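Local structure of terminase subunit UL89 protein (3N4P) at residues B[150-153]-B[154-158]; B[196-200]-B[201-205]. The protein supplies the nuclease domain of the herpesvirus DNA-packaging terminase, part of the motor that probably drives viral genomic DNA into empty capsids. One frame throughout, in Å; residues are numbered along the deposited sequence.

Contact 1: B[150-153]-B[154-158]; sequences IACL and IRQSV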
# COMPACT_ATOMS: atom_id res chain seq x y z
N ILE B 150 -8.20 7.52 -33.60
CA ILE B 150 -7.72 6.75 -32.46
C ILE B 150 -8.84 6.49 -31.48
O ILE B 150 -8.98 5.36 -31.02
CB ILE B 150 -6.48 7.43 -31.80
CG1 ILE B 150 -5.24 7.24 -32.69
CG2 ILE B 150 -6.26 6.98 -30.28
CD1 ILE B 150 -4.03 8.11 -32.22
N ALA B 151 -9.65 7.50 -31.15
CA ALA B 151 -10.79 7.26 -30.25
C ALA B 151 -11.61 6.10 -30.79
O ALA B 151 -11.98 5.15 -30.05
CB ALA B 151 -11.67 8.50 -30.12
N CYS B 152 -11.92 6.19 -32.06
CA CYS B 152 -12.76 5.22 -32.72
C CYS B 152 -12.09 3.85 -32.67
O CYS B 152 -12.76 2.86 -32.45
CB CYS B 152 -13.12 5.72 -34.13
SG CYS B 152 -13.81 4.48 -35.15
N LEU B 153 -10.76 3.79 -32.76
CA LEU B 153 -10.08 2.48 -32.73
C LEU B 153 -10.11 1.88 -31.35
O LEU B 153 -10.18 0.70 -31.21
CB LEU B 153 -8.67 2.47 -33.33
CG LEU B 153 -8.53 2.74 -34.83
CD1 LEU B 153 -7.19 3.40 -35.12
CD2 LEU B 153 -8.73 1.50 -35.79
N ILE B 154 -10.09 2.71 -30.34
CA ILE B 154 -10.08 2.27 -28.95
C ILE B 154 -11.44 1.68 -28.65
O ILE B 154 -11.53 0.58 -28.09
CB ILE B 154 -9.86 3.44 -28.00
CG1 ILE B 154 -8.39 3.95 -28.08
CG2 ILE B 154 -10.19 2.98 -26.50
CD1 ILE B 154 -8.08 5.14 -27.23
N ARG B 155 -12.49 2.43 -28.95
CA ARG B 155 -13.86 1.99 -28.69
C ARG B 155 -14.06 0.60 -29.36
O ARG B 155 -14.63 -0.32 -28.78
CB ARG B 155 -14.85 3.00 -29.28
CG ARG B 155 -16.32 2.80 -28.89
CD ARG B 155 -17.28 3.49 -29.89
NE ARG B 155 -16.82 3.36 -31.27
CZ ARG B 155 -17.02 2.30 -32.07
NH1 ARG B 155 -17.69 1.23 -31.64
NH2 ARG B 155 -16.51 2.31 -33.30
N GLN B 156 -13.56 0.47 -30.57
CA GLN B 156 -13.52 -0.80 -31.28
C GLN B 156 -12.87 -2.02 -30.57
O GLN B 156 -13.52 -3.07 -30.47
CB GLN B 156 -12.80 -0.58 -32.59
CG GLN B 156 -13.71 -0.29 -33.68
CD GLN B 156 -12.97 -0.07 -35.00
OE1 GLN B 156 -13.05 1.03 -35.60
NE2 GLN B 156 -12.22 -1.10 -35.45
N SER B 157 -11.61 -1.91 -30.12
CA SER B 157 -10.97 -3.03 -29.39
C SER B 157 -11.72 -3.31 -28.10
O SER B 157 -12.04 -4.46 -27.80
CB SER B 157 -9.48 -2.84 -29.02
OG SER B 157 -8.72 -2.42 -30.13
N VAL B 158 -12.06 -2.28 -27.37
CA VAL B 158 -12.71 -2.47 -26.09
C VAL B 158 -13.98 -3.29 -26.21
O VAL B 158 -14.07 -4.40 -25.63
CB VAL B 158 -12.93 -1.13 -25.34
CG1 VAL B 158 -13.77 -1.35 -24.09
CG2 VAL B 158 -11.59 -0.53 -24.98

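Contact 2: B[196-200]-B[201-205]; sequences ISRFN and SGYIK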
# COMPACT_ATOMS: atom_id res chain seq x y z
N ILE B 196 -0.64 18.45 -7.52
CA ILE B 196 0.42 18.64 -6.58
C ILE B 196 -0.21 18.66 -5.20
O ILE B 196 0.30 18.03 -4.26
CB ILE B 196 1.22 19.91 -6.93
CG1 ILE B 196 2.11 19.64 -8.15
CG2 ILE B 196 2.04 20.49 -5.70
CD1 ILE B 196 2.62 20.95 -8.78
N SER B 197 -1.34 19.35 -5.07
CA SER B 197 -1.94 19.52 -3.75
C SER B 197 -2.53 18.20 -3.26
O SER B 197 -2.32 17.84 -2.10
CB SER B 197 -2.98 20.65 -3.74
OG SER B 197 -3.79 20.51 -2.61
N ARG B 198 -3.25 17.48 -4.13
CA ARG B 198 -3.76 16.14 -3.78
C ARG B 198 -2.71 15.10 -3.43
O ARG B 198 -2.91 14.31 -2.50
CB ARG B 198 -4.67 15.53 -4.89
CG ARG B 198 -6.05 16.20 -4.83
CD ARG B 198 -6.90 15.84 -6.06
NE ARG B 198 -8.32 16.11 -5.81
CZ ARG B 198 -9.31 15.78 -6.67
NH1 ARG B 198 -9.03 15.19 -7.80
NH2 ARG B 198 -10.59 16.02 -6.38
N PHE B 199 -1.62 15.07 -4.20
CA PHE B 199 -0.52 14.14 -3.97
C PHE B 199 0.08 14.42 -2.60
O PHE B 199 0.15 13.52 -1.75
CB PHE B 199 0.53 14.33 -5.05
CG PHE B 199 1.51 13.25 -5.10
CD1 PHE B 199 1.26 12.10 -5.87
CD2 PHE B 199 2.69 13.35 -4.41
CE1 PHE B 199 2.18 11.09 -5.91
CE2 PHE B 199 3.63 12.30 -4.45
CZ PHE B 199 3.36 11.18 -5.19
N ASN B 200 0.45 15.67 -2.34
CA ASN B 200 1.00 16.06 -1.04
C ASN B 200 0.11 15.72 0.11
O ASN B 200 0.59 15.41 1.20
CB ASN B 200 1.36 17.55 -0.98
CG ASN B 200 2.71 17.83 -1.64
OD1 ASN B 200 3.48 16.90 -1.84
ND2 ASN B 200 2.99 19.07 -2.00
N SER B 201 -1.19 15.74 -0.10
CA SER B 201 -1.99 15.35 1.05
C SER B 201 -2.45 13.89 1.06
O SER B 201 -3.35 13.55 1.84
CB SER B 201 -3.09 16.38 1.43
OG SER B 201 -3.86 16.76 0.34
N GLY B 202 -1.82 13.01 0.26
CA GLY B 202 -2.17 11.61 0.38
C GLY B 202 -3.35 11.19 -0.50
O GLY B 202 -3.79 10.03 -0.45
N TYR B 203 -3.81 12.05 -1.39
CA TYR B 203 -5.02 11.66 -2.15
C TYR B 203 -4.86 10.80 -3.39
O TYR B 203 -5.88 10.34 -3.96
CB TYR B 203 -5.84 12.90 -2.50
CG TYR B 203 -6.47 13.50 -1.26
CD1 TYR B 203 -5.83 14.44 -0.51
CD2 TYR B 203 -7.69 13.04 -0.83
CE1 TYR B 203 -6.43 14.96 0.66
CE2 TYR B 203 -8.30 13.55 0.29
CZ TYR B 203 -7.67 14.49 1.03
OH TYR B 203 -8.32 14.93 2.14
N ILE B 204 -3.62 10.65 -3.84
CA ILE B 204 -3.27 9.96 -5.09
C ILE B 204 -2.56 8.67 -4.75
O ILE B 204 -1.47 8.70 -4.22
CB ILE B 204 -2.31 10.75 -6.00
CG1 ILE B 204 -2.73 12.22 -6.17
CG2 ILE B 204 -2.10 9.97 -7.47
CD1 ILE B 204 -4.06 12.43 -6.99
N LYS B 205 -3.12 7.52 -5.17
CA LYS B 205 -2.58 6.25 -4.74
C LYS B 205 -2.52 5.32 -5.92
O LYS B 205 -3.30 5.49 -6.89
CB LYS B 205 -3.44 5.66 -3.61
CG LYS B 205 -3.18 6.37 -2.20
CD LYS B 205 -2.13 5.57 -1.46
CE LYS B 205 -1.64 6.21 -0.21
NZ LYS B 205 -0.22 5.86 -0.15

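Contact 1: B[150-153]-B[154-158]
The carbonyl oxygen of A151 is gripped by two backbone amides of the next helical turn. R155 N gives the main bond, 3.0 Å to A151 O and almost straight at 176°, while I154 N makes only a weak second one. I154 N has its proper alpha-helical acceptor in I150 O, at 3.0 Å. Two further i to i+4 bonds, Q156 N to C152 O and S157 N to L153 O, continue the series, evidence of an uninterrupted helix. Side chains then follow the helix rows. I150 sends CG2 against CD1 of I154, 4.0 Å apart: with I150 CG1 beside its own backbone N (chi1 -73°), CG2 is the branch left facing onward along the helix. On another face, C152 SG lies 3.6 Å from Q156 OE1 and 3.9 Å from R155 NH2, so the thiol sits near both polar ends without a bond assigned to either. R155 gets there by a bend at chi3 (39°), which folds the guanidinium back toward C152. Q156 instead lays its extended chain past C152 O, its CG 3.5 Å from that oxygen. S157 OG comes near L153 O, yet its hydrogen bond goes to E115 on helix 109-127. The stretch belongs to helix 144-161, the connection of the beta-alpha-beta unit between strands 133-138 and 165-172. I154 packs on I136 and A151 on V138 and F168 of those strands, whereas L153, I154 and S157 also meet A114 and A118 of helix 109-127.

Contact 2: B[196-200]-B[201-205]
Two donors of S201 converge on S197 O: its OG and its backbone N each lie 3.1 Å from that oxygen and approach it from opposite faces of the carbonyl plane. The hydroxyl can fold back this way because chi1 (50°) sets OG between the backbone N and the carbonyl carbon. R198 O takes a 2.7 Å bond from Y203 N, plus a weak one from S201 N. G202 N donates to F199 O at 2.9 Å, nearly straight at 168° but from above the carbonyl plane. These last-turn carbonyls thus have acceptor roles filled by the departing chain. The pair Y203 N to R198 O and G202 N to F199 O, with positive phi at G202 (87°), defines a Schellman motif ending the helix. R198 O also lies at the edge of the Y203 ring, near its plane. Apolar contacts close the turn: R198 CB meets Y203 CB and I204 CD1, and F199 CD1 rests 3.8 Å from I204 CB, the two side chains crossing at about a right angle. The N200 amide is satisfied outside, OD1 by T36 N and ND2 by L34 O. The motif joins helix 187-200 to strand 204-211, which pairs in parallel with strand 91-100; I204 reaches I94 there, and F43 of helix 37-45 meets F199 edge-to-face.

How the contacts relate
Contact 1 comes first along the chain, within helix 144-161; contact 2 follows, at the end of helix 187-200. Their centres are 31 Å apart and their nearest atoms about 21 Å, on opposite sides of the chain's centre, so they do not touch. One mixed sheet connects them indirectly: contact 1 packs on strands 133-138 and 165-172, while contact 2 leads into strand 204-211. The side chain of I150 is about 9 Å from those of D68 and E139, the magnesium ligands and predicted nuclease residues. Residues 196-205 instead belong to the experimentally defined region required for UL56 interaction and DNA packaging, away from the predicted nuclease residues.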